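PDB 1J5X: glucosamine-6-phosphate deaminase, which belongs to the SIS-domain proteins and folds as one chain with two parallel beta sheets, each packed against helices. Local coordinates for residues A[29-34]-A[167-172]; A[76-81]-A[176-181]; A[90-95]-A[116-121]; A[216-221]-A[262-267]; A[236-241]-A[320-325]. All blocks are in the same frame, centred on the assembly; numbering follows the deposited sequence.

Contact 1: residues A[29-34]-A[167-172]; sequences KFFENF and ILLSLM
Phe-30, Phe-31 and Phe-34 face Leu-169 and Ser-170 where the short helical segments 29-34 and 167-172 run 11.1 Å apart between axes, at a signed crossing angle of -39°. This is helix-on-helix packing: helix 27-35, near the N terminus, lies against helix 162-179 of the SIS-domain alpha/beta fold. In each phenylalanine CG is anti to the backbone N (chi1 164° for Phe-30), and the rings bridge the wide axis spacing. Leu-169 CD2 sits 3.9 Å from Phe-31 CD1, the two side chains crossing at about a right angle, and also touches the edge of the Phe-30 ring at CE2. Helix 184-205 adds Phe-186 against Leu-169 and Val-190 against Phe-31. Ser-170 is the polar member of this buried patch; its OG is hydrogen-bonded to Met-166 O, one turn back in its own helix. That same OG lies at two ring edges, near the plane of each, 3.2 Å from Phe-30 CZ and 3.8 Å from Phe-34 CE2.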
# COMPACT_ATOMS: atom_id res chain seq x y z
N LYS A 29 18.75 5.31 2.50
CA LYS A 29 19.47 4.75 3.62
C LYS A 29 18.88 3.42 4.08
O LYS A 29 19.60 2.47 4.37
CB LYS A 29 19.43 5.76 4.79
CG LYS A 29 20.08 5.29 6.07
CD LYS A 29 20.04 6.49 7.06
CE LYS A 29 20.76 6.22 8.37
NZ LYS A 29 20.41 7.32 9.33
N PHE A 30 17.55 3.39 4.17
CA PHE A 30 16.87 2.19 4.60
C PHE A 30 17.15 1.11 3.55
O PHE A 30 17.45 -0.04 3.88
CB PHE A 30 15.36 2.46 4.67
CG PHE A 30 14.53 1.21 4.73
CD1 PHE A 30 14.43 0.48 5.90
CD2 PHE A 30 13.86 0.75 3.56
CE1 PHE A 30 13.67 -0.72 5.95
CE2 PHE A 30 13.10 -0.44 3.59
CZ PHE A 30 13.00 -1.18 4.78
N PHE A 31 17.03 1.48 2.28
CA PHE A 31 17.25 0.50 1.20
C PHE A 31 18.65 -0.11 1.30
O PHE A 31 18.82 -1.36 1.26
CB PHE A 31 17.09 1.22 -0.15
CG PHE A 31 17.34 0.32 -1.34
CD1 PHE A 31 16.50 -0.77 -1.61
CD2 PHE A 31 18.44 0.57 -2.18
CE1 PHE A 31 16.74 -1.62 -2.70
CE2 PHE A 31 18.71 -0.27 -3.29
CZ PHE A 31 17.87 -1.37 -3.56
N GLU A 32 19.65 0.76 1.48
CA GLU A 32 21.03 0.30 1.48
C GLU A 32 21.44 -0.41 2.73
O GLU A 32 22.23 -1.34 2.70
CB GLU A 32 21.98 1.47 1.21
CG GLU A 32 21.71 2.16 -0.14
CD GLU A 32 22.64 3.33 -0.42
OE1 GLU A 32 23.23 3.87 0.54
OE2 GLU A 32 22.77 3.74 -1.60
N ASN A 33 20.90 0.01 3.86
CA ASN A 33 21.31 -0.66 5.07
C ASN A 33 20.54 -1.91 5.44
O ASN A 33 21.09 -2.82 6.06
CB ASN A 33 21.30 0.35 6.21
CG ASN A 33 22.42 1.33 6.06
OD1 ASN A 33 23.58 0.97 6.62
ND2 ASN A 33 22.29 2.37 5.42
N PHE A 34 19.27 -1.98 5.06
CA PHE A 34 18.48 -3.14 5.41
C PHE A 34 18.10 -4.00 4.17
O PHE A 34 18.28 -5.19 4.17
CB PHE A 34 17.15 -2.69 6.10
CG PHE A 34 16.24 -3.83 6.43
CD1 PHE A 34 16.48 -4.62 7.57
CD2 PHE A 34 15.10 -4.08 5.67
CE1 PHE A 34 15.58 -5.64 7.94
CE2 PHE A 34 14.21 -5.08 6.01
CZ PHE A 34 14.43 -5.88 7.15
N ILE A 167 8.06 -1.58 3.76
CA ILE A 167 7.92 -3.02 3.93
C ILE A 167 7.63 -3.59 2.51
O ILE A 167 8.16 -4.64 2.14
CB ILE A 167 6.75 -3.36 4.90
CG1 ILE A 167 7.18 -2.98 6.37
CG2 ILE A 167 6.44 -4.90 4.86
CD1 ILE A 167 6.02 -2.94 7.32
N LEU A 168 6.83 -2.88 1.74
CA LEU A 168 6.49 -3.37 0.37
C LEU A 168 7.79 -3.50 -0.47
O LEU A 168 8.04 -4.55 -1.09
CB LEU A 168 5.47 -2.43 -0.27
CG LEU A 168 5.02 -2.84 -1.69
CD1 LEU A 168 4.52 -4.30 -1.67
CD2 LEU A 168 3.97 -1.89 -2.21
N LEU A 169 8.59 -2.46 -0.44
CA LEU A 169 9.86 -2.49 -1.16
C LEU A 169 10.67 -3.69 -0.71
O LEU A 169 11.24 -4.45 -1.54
CB LEU A 169 10.64 -1.24 -0.85
CG LEU A 169 12.14 -1.28 -1.16
CD1 LEU A 169 12.30 -1.44 -2.70
CD2 LEU A 169 12.77 0.04 -0.75
N SER A 170 10.76 -3.89 0.60
CA SER A 170 11.56 -5.02 1.08
C SER A 170 11.08 -6.39 0.62
O SER A 170 11.90 -7.26 0.24
CB SER A 170 11.61 -5.04 2.65
OG SER A 170 12.03 -3.77 3.14
N LEU A 171 9.77 -6.63 0.65
CA LEU A 171 9.24 -7.92 0.29
C LEU A 171 9.28 -8.08 -1.24
O LEU A 171 9.47 -9.18 -1.66
CB LEU A 171 7.81 -8.13 0.83
CG LEU A 171 7.69 -8.02 2.36
CD1 LEU A 171 6.23 -8.26 2.80
CD2 LEU A 171 8.63 -8.99 2.98
N MSE A 172 9.08 -7.01 -2.01
CA MSE A 172 9.17 -7.18 -3.50
C MSE A 172 10.61 -7.58 -3.81
O MSE A 172 10.89 -8.52 -4.58
CB MSE A 172 8.83 -5.88 -4.17
CG MSE A 172 7.37 -5.56 -4.03
SE MSE A 172 6.93 -3.87 -4.92
CE MSE A 172 6.87 -4.49 -6.78

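Contact 2: residues A[76-81]-A[176-181]; sequences RVLKIR and DKIAGN
Asp-176, Ala-179 and Asn-181 belong to the Schellman motif that ends helix 162-179, and they pack with Ile-178 against Val-77 and Leu-78 in the last turn of helix 62-78. Gly-180, with positive phi, is the C-prime residue; Asn-181 N donates to Asp-176 O at 2.9 Å, and Gly-180 N reaches Lys-177 O in a weak bond. With CG anti to the carbonyl carbon (chi1 -58°), the Asn-181 amide donates through ND2 to the anti side of Asp-176 OD1 at 3.0 Å, nearly straight at 168°. Val-77 lies across this pair, its CG1 3.5 Å from Asp-176 OD1 and its CB 3.8 Å from Asn-181 ND2. Farther along, Leu-78 CD2 meets Ile-178 CG2 and Ala-179 CB, both at 3.7 Å. A water donates to Val-77 O and accepts from Asn-181 ND2, a polar link between the two segments. Tyr-73 OH, from earlier in helix 62-78, bonds Asp-176 OD2, so both carboxylate oxygens have a partner and the aspartate is held in orientation beside an aliphatic neighbour.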
# COMPACT_ATOMS: atom_id res chain seq x y z
N ARG A 76 3.20 -13.22 -9.12
CA ARG A 76 3.75 -12.79 -10.42
C ARG A 76 5.21 -13.21 -10.61
O ARG A 76 5.61 -13.77 -11.66
CB ARG A 76 3.66 -11.25 -10.55
CG ARG A 76 4.14 -10.70 -11.91
CD ARG A 76 4.07 -9.19 -12.03
NE ARG A 76 2.72 -8.64 -11.78
CZ ARG A 76 1.70 -8.70 -12.63
NH1 ARG A 76 1.84 -9.31 -13.82
NH2 ARG A 76 0.50 -8.18 -12.30
N VAL A 77 6.04 -12.95 -9.62
CA VAL A 77 7.45 -13.27 -9.81
C VAL A 77 7.88 -14.64 -9.37
O VAL A 77 8.87 -15.17 -9.92
CB VAL A 77 8.40 -12.20 -9.19
CG1 VAL A 77 8.01 -10.80 -9.67
CG2 VAL A 77 8.39 -12.29 -7.68
N LEU A 78 7.19 -15.26 -8.42
CA LEU A 78 7.59 -16.61 -7.99
C LEU A 78 6.72 -17.72 -8.56
O LEU A 78 7.03 -18.88 -8.40
CB LEU A 78 7.56 -16.74 -6.45
CG LEU A 78 8.67 -15.94 -5.79
CD1 LEU A 78 8.38 -15.84 -4.28
CD2 LEU A 78 10.03 -16.68 -6.01
N LYS A 79 5.63 -17.35 -9.23
CA LYS A 79 4.70 -18.30 -9.81
C LYS A 79 4.16 -19.29 -8.81
O LYS A 79 4.11 -20.46 -9.10
CB LYS A 79 5.38 -19.10 -10.95
CG LYS A 79 6.12 -18.29 -11.91
CD LYS A 79 5.32 -17.15 -12.41
CE LYS A 79 6.19 -16.28 -13.30
NZ LYS A 79 5.75 -16.43 -14.72
N ILE A 80 3.74 -18.84 -7.65
CA ILE A 80 3.21 -19.74 -6.62
C ILE A 80 1.82 -19.22 -6.31
O ILE A 80 1.53 -18.06 -6.57
CB ILE A 80 4.09 -19.65 -5.35
CG1 ILE A 80 4.15 -18.21 -4.86
CG2 ILE A 80 5.51 -20.07 -5.68
CD1 ILE A 80 5.07 -18.01 -3.69
N ARG A 81 0.96 -20.06 -5.78
CA ARG A 81 -0.39 -19.64 -5.46
C ARG A 81 -0.32 -18.73 -4.21
O ARG A 81 0.37 -19.09 -3.27
CB ARG A 81 -1.24 -20.87 -5.15
CG ARG A 81 -1.46 -21.80 -6.38
CD ARG A 81 -2.09 -23.16 -5.99
NE ARG A 81 -1.16 -23.98 -5.21
CZ ARG A 81 -1.50 -24.82 -4.22
NH1 ARG A 81 -2.78 -24.97 -3.86
NH2 ARG A 81 -0.55 -25.50 -3.57
N ASP A 176 12.06 -11.16 -5.62
CA ASP A 176 12.88 -11.26 -6.81
C ASP A 176 14.20 -11.96 -6.49
O ASP A 176 14.71 -12.75 -7.30
CB ASP A 176 13.14 -9.90 -7.40
CG ASP A 176 11.94 -9.36 -8.17
OD1 ASP A 176 11.36 -10.14 -8.99
OD2 ASP A 176 11.58 -8.18 -7.99
N LYS A 177 14.77 -11.68 -5.32
CA LYS A 177 16.03 -12.38 -4.98
C LYS A 177 15.81 -13.88 -4.89
O LYS A 177 16.66 -14.70 -5.34
CB LYS A 177 16.62 -11.86 -3.62
CG LYS A 177 17.23 -10.51 -3.68
CD LYS A 177 18.42 -10.52 -4.70
CE LYS A 177 19.28 -9.24 -4.56
NZ LYS A 177 20.36 -9.11 -5.64
N ILE A 178 14.68 -14.29 -4.34
CA ILE A 178 14.41 -15.72 -4.22
C ILE A 178 14.23 -16.35 -5.63
O ILE A 178 14.70 -17.47 -5.88
CB ILE A 178 13.17 -15.98 -3.38
CG1 ILE A 178 13.53 -15.64 -1.92
CG2 ILE A 178 12.67 -17.43 -3.52
CD1 ILE A 178 12.40 -15.73 -0.96
N ALA A 179 13.60 -15.58 -6.51
CA ALA A 179 13.36 -16.08 -7.87
C ALA A 179 14.61 -16.11 -8.72
O ALA A 179 14.63 -16.81 -9.73
CB ALA A 179 12.32 -15.21 -8.57
N GLY A 180 15.62 -15.37 -8.32
CA GLY A 180 16.82 -15.24 -9.13
C GLY A 180 16.69 -14.13 -10.18
O GLY A 180 17.47 -14.10 -11.15
N ASN A 181 15.72 -13.22 -10.00
CA ASN A 181 15.53 -12.07 -10.90
C ASN A 181 16.43 -10.93 -10.55
O ASN A 181 16.85 -10.78 -9.39
CB ASN A 181 14.09 -11.54 -10.87
CG ASN A 181 13.10 -12.59 -11.25
OD1 ASN A 181 13.39 -13.46 -12.10
ND2 ASN A 181 11.93 -12.53 -10.66
O HOH W 1 9.91 -14.27 -12.27

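Contact 3: residues A[90-95]-A[116-121]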
# COMPACT_ATOMS: atom_id res chain seq x y z
N VAL A 90 -9.35 -15.00 9.32
CA VAL A 90 -8.54 -16.14 9.71
C VAL A 90 -8.77 -16.38 11.22
O VAL A 90 -8.95 -17.51 11.66
CB VAL A 90 -7.02 -15.87 9.48
CG1 VAL A 90 -6.19 -17.07 9.95
CG2 VAL A 90 -6.73 -15.63 7.92
N ALA A 91 -8.67 -15.29 11.97
CA ALA A 91 -8.82 -15.38 13.44
C ALA A 91 -10.09 -16.09 13.85
O ALA A 91 -10.08 -16.87 14.82
CB ALA A 91 -8.81 -13.95 14.06
N PHE A 92 -11.20 -15.82 13.14
CA PHE A 92 -12.45 -16.45 13.51
C PHE A 92 -12.81 -17.69 12.64
O PHE A 92 -13.91 -18.20 12.71
CB PHE A 92 -13.54 -15.37 13.54
CG PHE A 92 -13.42 -14.47 14.74
CD1 PHE A 92 -13.89 -14.89 15.99
CD2 PHE A 92 -12.73 -13.27 14.67
CE1 PHE A 92 -13.66 -14.11 17.15
CE2 PHE A 92 -12.48 -12.49 15.82
CZ PHE A 92 -12.95 -12.93 17.06
N GLN A 93 -11.83 -18.13 11.87
CA GLN A 93 -11.90 -19.31 11.02
C GLN A 93 -13.14 -19.29 10.11
O GLN A 93 -13.93 -20.29 10.02
CB GLN A 93 -11.88 -20.59 11.91
CG GLN A 93 -10.52 -20.70 12.64
CD GLN A 93 -10.37 -22.01 13.41
OE1 GLN A 93 -10.07 -23.06 12.82
NE2 GLN A 93 -10.57 -21.95 14.72
N LYS A 94 -13.29 -18.14 9.45
CA LYS A 94 -14.39 -17.98 8.52
C LYS A 94 -13.94 -18.13 7.07
O LYS A 94 -14.77 -18.05 6.14
CB LYS A 94 -15.08 -16.63 8.74
CG LYS A 94 -15.72 -16.55 10.15
CD LYS A 94 -16.52 -17.83 10.43
CE LYS A 94 -17.19 -17.76 11.77
NZ LYS A 94 -18.02 -19.01 11.93
N ILE A 95 -12.65 -18.32 6.89
CA ILE A 95 -12.08 -18.51 5.56
C ILE A 95 -12.36 -19.93 5.01
O ILE A 95 -12.56 -20.87 5.75
CB ILE A 95 -10.53 -18.38 5.56
CG1 ILE A 95 -9.90 -19.40 6.49
CG2 ILE A 95 -10.11 -17.01 6.01
CD1 ILE A 95 -8.41 -19.45 6.33
N VAL A 116 -4.51 -10.21 14.42
CA VAL A 116 -3.33 -10.80 13.76
C VAL A 116 -2.75 -11.85 14.66
O VAL A 116 -2.26 -12.87 14.20
CB VAL A 116 -2.29 -9.68 13.41
CG1 VAL A 116 -1.01 -10.29 12.76
CG2 VAL A 116 -2.93 -8.72 12.46
N LEU A 117 -2.77 -11.59 16.00
CA LEU A 117 -2.27 -12.58 16.93
C LEU A 117 -3.20 -13.80 16.97
O LEU A 117 -2.77 -14.97 17.10
CB LEU A 117 -2.13 -11.94 18.34
CG LEU A 117 -0.94 -10.96 18.30
CD1 LEU A 117 -0.98 -10.15 19.66
CD2 LEU A 117 0.36 -11.74 18.14
N LEU A 118 -4.50 -13.56 16.87
CA LEU A 118 -5.41 -14.71 16.86
C LEU A 118 -5.17 -15.51 15.59
O LEU A 118 -5.15 -16.75 15.61
CB LEU A 118 -6.86 -14.27 16.88
CG LEU A 118 -7.27 -13.66 18.25
CD1 LEU A 118 -8.62 -12.96 18.13
CD2 LEU A 118 -7.32 -14.77 19.28
N ALA A 119 -5.01 -14.79 14.48
CA ALA A 119 -4.74 -15.47 13.20
C ALA A 119 -3.47 -16.30 13.27
O ALA A 119 -3.39 -17.42 12.77
CB ALA A 119 -4.67 -14.40 12.03
N ASN A 120 -2.41 -15.73 13.87
CA ASN A 120 -1.15 -16.41 14.01
C ASN A 120 -1.36 -17.72 14.76
O ASN A 120 -0.84 -18.77 14.38
CB ASN A 120 -0.17 -15.48 14.79
CG ASN A 120 1.19 -16.11 14.98
OD1 ASN A 120 1.86 -16.49 14.00
ND2 ASN A 120 1.64 -16.19 16.27
N ASP A 121 -2.12 -17.68 15.83
CA ASP A 121 -2.38 -18.90 16.58
C ASP A 121 -3.16 -19.97 15.76
O ASP A 121 -2.81 -21.15 15.72
CB ASP A 121 -3.13 -18.54 17.85
CG ASP A 121 -2.92 -19.57 18.93
OD1 ASP A 121 -1.73 -19.76 19.35
OD2 ASP A 121 -3.93 -20.20 19.32
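Leu-118, Ala-119 and Ala-91 have the most surface buried here; with only a methyl on Ala-91 and Ala-119, the backbones come close, the CA atoms of these two alanines 4.1 Å apart. Ala-91 CB presses on the base of Leu-118, with CB to CB at 3.4 Å, tighter than usual for two carbons, and lies 3.9 Å from Ala-119 N. Leu-118 CG is anti to its carbonyl carbon (chi1 -70°), and beyond it CD1 passes near Ala-91 CB and approaches Phe-92 CZ at 4.5 Å, a loose contact on the exposed side. On the inner side Ala-119 CB is covered by Val-90, whose CG1 comes within 3.7 Å. Val-90 also touches Val-122 and Leu-123 farther along helix 114-125, and Ile-85 of strand 81-86, so it contacts helix and sheet alike. Just beyond Ala-91 the short helix 87-91 stops in a Schellman motif: Gln-93, with positive phi, is the C-prime residue, its N donating to Val-90 O at 3.0 Å, and Lys-94 N donates to Glu-89 O. The Gln-93 side chain touches Val-122, and its OE1 is hydrogen-bonded to Arg-126 just beyond the end of helix 114-125. Close alanine-mediated contact between two helices that follow strands of one parallel sheet belongs to the helical layer of an alpha/beta fold, here that of the SIS domain.

Contact 4: residues A[216-221]-A[262-267]; sequences VFLGMS and TLVFMQ
Val-216, Phe-217 and Leu-218 pair in parallel register with Val-264, Phe-265 and Met-266 (a selenomethionine). The strands are laced by four backbone bonds: Val-216 N to Leu-263 O, Phe-265 N to Val-216 O, Leu-218 N to Phe-265 O and Gln-267 N to Leu-218 O, all 2.8 to 2.9 Å. On one face Phe-217, with CG anti to its carbonyl carbon (chi1 -63°), lies side by side with Phe-265, pointing the same way, in an offset edge-to-face pair: the edge of Phe-217 turns to the face of Phe-265, with ring planes at 72° and centroids 5.7 Å apart. Phe-217 CD1 also rests 3.6 Å from Phe-265 CB. On the other face Leu-218 CD1 meets Val-264 CG1 at 3.9 Å, and Val-216 CG2 is equally far from Thr-262 CG2. Beyond the last bridge, Gln-267 CG packs 3.5 Å from Leu-218 O, while its amide oxygen is bonded to Arg-311. Thr-262 OG1 is held by His-214 and Lys-259 O. The two strands are the inner pair of a four-stranded parallel sheet, between strands 241-245 and 289-293; helix 222-238 covers Phe-217, and Leu-318 of helix 313-326 lies on both phenylalanines.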
# COMPACT_ATOMS: atom_id res chain seq x y z
N VAL A 216 -11.31 9.06 -6.07
CA VAL A 216 -11.41 7.72 -6.67
C VAL A 216 -9.98 7.33 -7.06
O VAL A 216 -9.27 8.16 -7.66
CB VAL A 216 -12.29 7.81 -7.92
CG1 VAL A 216 -12.31 6.48 -8.70
CG2 VAL A 216 -13.74 8.23 -7.51
N PHE A 217 -9.54 6.13 -6.66
CA PHE A 217 -8.19 5.64 -6.96
C PHE A 217 -8.31 4.41 -7.85
O PHE A 217 -8.93 3.41 -7.49
CB PHE A 217 -7.51 5.37 -5.62
CG PHE A 217 -7.34 6.63 -4.81
CD1 PHE A 217 -6.27 7.46 -5.09
CD2 PHE A 217 -8.27 7.01 -3.82
CE1 PHE A 217 -6.07 8.67 -4.39
CE2 PHE A 217 -8.11 8.22 -3.11
CZ PHE A 217 -7.00 9.05 -3.39
N LEU A 218 -7.72 4.48 -9.06
CA LEU A 218 -7.86 3.40 -10.02
C LEU A 218 -6.53 2.76 -10.34
O LEU A 218 -5.55 3.47 -10.52
CB LEU A 218 -8.46 3.96 -11.32
CG LEU A 218 -9.82 4.67 -11.29
CD1 LEU A 218 -10.29 4.95 -12.78
CD2 LEU A 218 -10.86 3.71 -10.61
N GLY A 219 -6.49 1.44 -10.38
CA GLY A 219 -5.23 0.76 -10.76
C GLY A 219 -5.49 -0.73 -10.86
O GLY A 219 -6.41 -1.24 -10.22
N MSE A 220 -4.70 -1.44 -11.67
CA MSE A 220 -4.86 -2.88 -11.79
C MSE A 220 -3.83 -3.68 -11.01
O MSE A 220 -2.69 -3.23 -10.84
CB MSE A 220 -4.73 -3.34 -13.27
CG MSE A 220 -5.83 -2.72 -14.12
SE MSE A 220 -5.48 -3.47 -15.96
CE MSE A 220 -7.27 -3.11 -16.82
N SER A 221 -4.25 -4.88 -10.59
CA SER A 221 -3.39 -5.83 -9.92
C SER A 221 -2.64 -5.19 -8.76
O SER A 221 -3.29 -4.69 -7.87
CB SER A 221 -2.40 -6.43 -10.94
OG SER A 221 -3.14 -6.94 -12.03
N THR A 262 -15.39 15.35 -8.24
CA THR A 262 -14.76 14.03 -8.17
C THR A 262 -13.32 14.18 -8.66
O THR A 262 -13.09 14.79 -9.70
CB THR A 262 -15.45 13.03 -9.09
OG1 THR A 262 -16.80 12.84 -8.65
CG2 THR A 262 -14.71 11.69 -9.06
N LEU A 263 -12.38 13.64 -7.90
CA LEU A 263 -10.95 13.68 -8.24
C LEU A 263 -10.51 12.21 -8.43
O LEU A 263 -10.67 11.41 -7.52
CB LEU A 263 -10.14 14.31 -7.10
CG LEU A 263 -8.59 14.34 -7.20
CD1 LEU A 263 -8.18 15.11 -8.44
CD2 LEU A 263 -7.97 14.95 -5.98
N VAL A 264 -9.93 11.90 -9.60
CA VAL A 264 -9.49 10.53 -9.88
C VAL A 264 -7.96 10.45 -9.97
O VAL A 264 -7.36 11.27 -10.65
CB VAL A 264 -10.08 10.06 -11.23
CG1 VAL A 264 -9.65 8.57 -11.53
CG2 VAL A 264 -11.60 10.20 -11.23
N PHE A 265 -7.33 9.49 -9.27
CA PHE A 265 -5.88 9.31 -9.39
C PHE A 265 -5.80 7.95 -10.05
O PHE A 265 -6.27 6.95 -9.50
CB PHE A 265 -5.18 9.22 -8.06
CG PHE A 265 -4.66 10.54 -7.56
CD1 PHE A 265 -5.35 11.73 -7.82
CD2 PHE A 265 -3.54 10.59 -6.74
CE1 PHE A 265 -4.89 12.97 -7.26
CE2 PHE A 265 -3.09 11.84 -6.17
CZ PHE A 265 -3.80 13.00 -6.46
N MSE A 266 -5.25 7.93 -11.25
CA MSE A 266 -5.18 6.74 -12.04
C MSE A 266 -3.72 6.26 -12.12
O MSE A 266 -2.83 7.01 -12.55
CB MSE A 266 -5.70 7.05 -13.44
CG MSE A 266 -5.75 5.81 -14.34
SE MSE A 266 -6.50 6.25 -16.12
CE MSE A 266 -7.60 7.73 -15.64
N GLN A 267 -3.49 5.00 -11.72
CA GLN A 267 -2.13 4.41 -11.76
C GLN A 267 -1.91 3.81 -13.14
O GLN A 267 -2.51 2.77 -13.49
CB GLN A 267 -2.01 3.30 -10.76
CG GLN A 267 -2.29 3.73 -9.30
CD GLN A 267 -1.25 4.68 -8.70
OE1 GLN A 267 -0.09 4.69 -9.10
NE2 GLN A 267 -1.68 5.46 -7.68
O HOH W 2 -4.24 0.50 -14.01

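Contact 5: residues A[236-241]-A[320-325]; sequences EMSLTF and YQKAIS
Met-237, a selenomethionine, opens the contact from the last turn of helix 222-238, reaching with an extended chain until SE lies 3.7 Å from Tyr-320 N. Its carbonyl O meets Ala-323 CB at 3.4 Å, and Thr-16 and Ile-20 of helix 15-25 pack against its side chain. The CA atoms come nearest at Ser-238 and Ala-323, 4.2 Å apart, and Ser-238 CB lies 3.7 Å from Ala-323 N. The serine OG stands between the backbone N and the carbonyl carbon (chi1 86°), where it is bonded to Cys-234 O one turn back and lies 3.6 Å from Lys-322 CG. At Leu-239, with positive phi, the chain leaves the helix. Thr-240 then turns back in, its OG1 donating to Ser-238 OG at 2.7 Å and touching Lys-322 CG at 3.5 Å; the two side chains cross at about a right angle. Lys-322 CG lies against both hydroxyls; the bend at chi2 (73°) turns CD aside, and CE passes 3.8 Å from Thr-240 OG1. Its ammonium goes on to a salt bridge with Asp-213 and to the carbonyl oxygens of His-212 and Leu-209, which give the buried charge its partners. Arg-326 bonds Ser-238 O. The contact joins the end of the crossover helix of a beta-alpha-beta unit (strand 214-218, helix 222-238, strand 241-245) to helix 313-326, as in the helical layers of parallel alpha/beta folds.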
# COMPACT_ATOMS: atom_id res chain seq x y z
N GLU A 236 -8.58 8.31 6.26
CA GLU A 236 -8.09 8.55 7.57
C GLU A 236 -7.53 9.96 7.79
O GLU A 236 -7.81 10.60 8.82
CB GLU A 236 -6.98 7.59 7.94
CG GLU A 236 -7.37 6.11 8.04
CD GLU A 236 -6.14 5.21 8.28
OE1 GLU A 236 -5.10 5.44 7.62
OE2 GLU A 236 -6.20 4.27 9.09
N MSE A 237 -6.73 10.45 6.85
CA MSE A 237 -6.08 11.75 7.08
C MSE A 237 -6.96 12.95 6.96
O MSE A 237 -6.84 13.90 7.76
CB MSE A 237 -4.90 11.93 6.09
CG MSE A 237 -3.76 11.05 6.40
SE MSE A 237 -2.31 11.46 4.98
CE MSE A 237 -1.13 10.07 5.33
N SER A 238 -7.81 12.91 5.95
CA SER A 238 -8.61 14.06 5.58
C SER A 238 -10.11 13.96 5.70
O SER A 238 -10.80 14.92 5.39
CB SER A 238 -8.25 14.43 4.15
OG SER A 238 -9.03 13.69 3.19
N LEU A 239 -10.60 12.78 6.08
CA LEU A 239 -12.03 12.55 6.16
C LEU A 239 -12.80 12.76 4.87
O LEU A 239 -13.92 13.25 4.87
CB LEU A 239 -12.63 13.43 7.30
CG LEU A 239 -11.93 13.20 8.64
CD1 LEU A 239 -12.65 14.02 9.82
CD2 LEU A 239 -12.02 11.73 9.00
N THR A 240 -12.23 12.33 3.74
CA THR A 240 -12.88 12.50 2.48
C THR A 240 -13.30 11.12 2.04
O THR A 240 -12.47 10.18 2.15
CB THR A 240 -11.87 13.09 1.47
OG1 THR A 240 -11.36 14.32 2.01
CG2 THR A 240 -12.50 13.28 0.12
N PHE A 241 -14.53 11.04 1.53
CA PHE A 241 -15.07 9.79 1.02
C PHE A 241 -14.14 9.43 -0.15
O PHE A 241 -13.97 10.22 -1.09
CB PHE A 241 -16.51 9.99 0.51
N TYR A 320 -2.77 14.53 3.02
CA TYR A 320 -2.21 15.57 3.88
C TYR A 320 -2.70 16.97 3.46
O TYR A 320 -3.27 17.74 4.25
CB TYR A 320 -0.71 15.52 3.87
CG TYR A 320 -0.12 16.55 4.82
CD1 TYR A 320 0.10 17.86 4.41
CD2 TYR A 320 0.14 16.21 6.15
CE1 TYR A 320 0.57 18.82 5.31
CE2 TYR A 320 0.59 17.16 7.06
CZ TYR A 320 0.80 18.45 6.64
OH TYR A 320 1.23 19.39 7.59
N GLN A 321 -2.50 17.29 2.20
CA GLN A 321 -2.90 18.60 1.72
C GLN A 321 -4.40 18.81 1.87
O GLN A 321 -4.84 19.93 2.18
CB GLN A 321 -2.45 18.79 0.25
CG GLN A 321 -0.90 18.84 0.12
CD GLN A 321 -0.43 19.31 -1.27
OE1 GLN A 321 -1.33 19.92 -2.02
NE2 GLN A 321 0.74 19.11 -1.65
N LYS A 322 -5.19 17.75 1.65
CA LYS A 322 -6.63 17.92 1.76
C LYS A 322 -7.03 18.17 3.20
O LYS A 322 -8.01 18.91 3.45
CB LYS A 322 -7.42 16.70 1.24
CG LYS A 322 -8.95 16.79 1.44
CD LYS A 322 -9.64 17.79 0.50
CE LYS A 322 -11.14 17.90 0.85
NZ LYS A 322 -11.92 18.75 -0.07
N ALA A 323 -6.33 17.55 4.14
CA ALA A 323 -6.69 17.76 5.53
C ALA A 323 -6.43 19.24 5.90
O ALA A 323 -7.24 19.88 6.57
CB ALA A 323 -5.89 16.89 6.40
N ILE A 324 -5.29 19.76 5.44
CA ILE A 324 -4.92 21.14 5.74
C ILE A 324 -5.99 22.04 5.19
O ILE A 324 -6.44 22.98 5.86
CB ILE A 324 -3.53 21.51 5.10
CG1 ILE A 324 -2.44 20.66 5.74
CG2 ILE A 324 -3.20 23.03 5.30
CD1 ILE A 324 -2.51 20.56 7.22
N SER A 325 -6.40 21.72 3.97
CA SER A 325 -7.45 22.40 3.24
C SER A 325 -8.76 22.50 4.03
O SER A 325 -9.44 23.54 4.01
CB SER A 325 -7.69 21.64 1.96
OG SER A 325 -8.63 22.28 1.13

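Overall arrangement
From the N terminus, helix 27-35 enters contact 1, whose loop closes only when the chain reaches helix 162-179. Inside that loop, helix 62-78 opens contact 2, which closes at the far end of the same helix 162-179, so contacts 1 and 2 cross, their centres 17 Å apart. Contact 3 is nested within both and joins helices 87-91 and 114-125 beside the five-stranded sheet. The chain then passes to the four-stranded sheet, where contact 4 pairs strands 214-218 and 262-267. Contact 5 crosses it, linking helix 222-238 to helix 313-326. The two groups follow in series; Arg-76 NH2 of contact 2 packs on Ser-221 CB of contact 4 at 3.7 Å, a direct touch between the two halves.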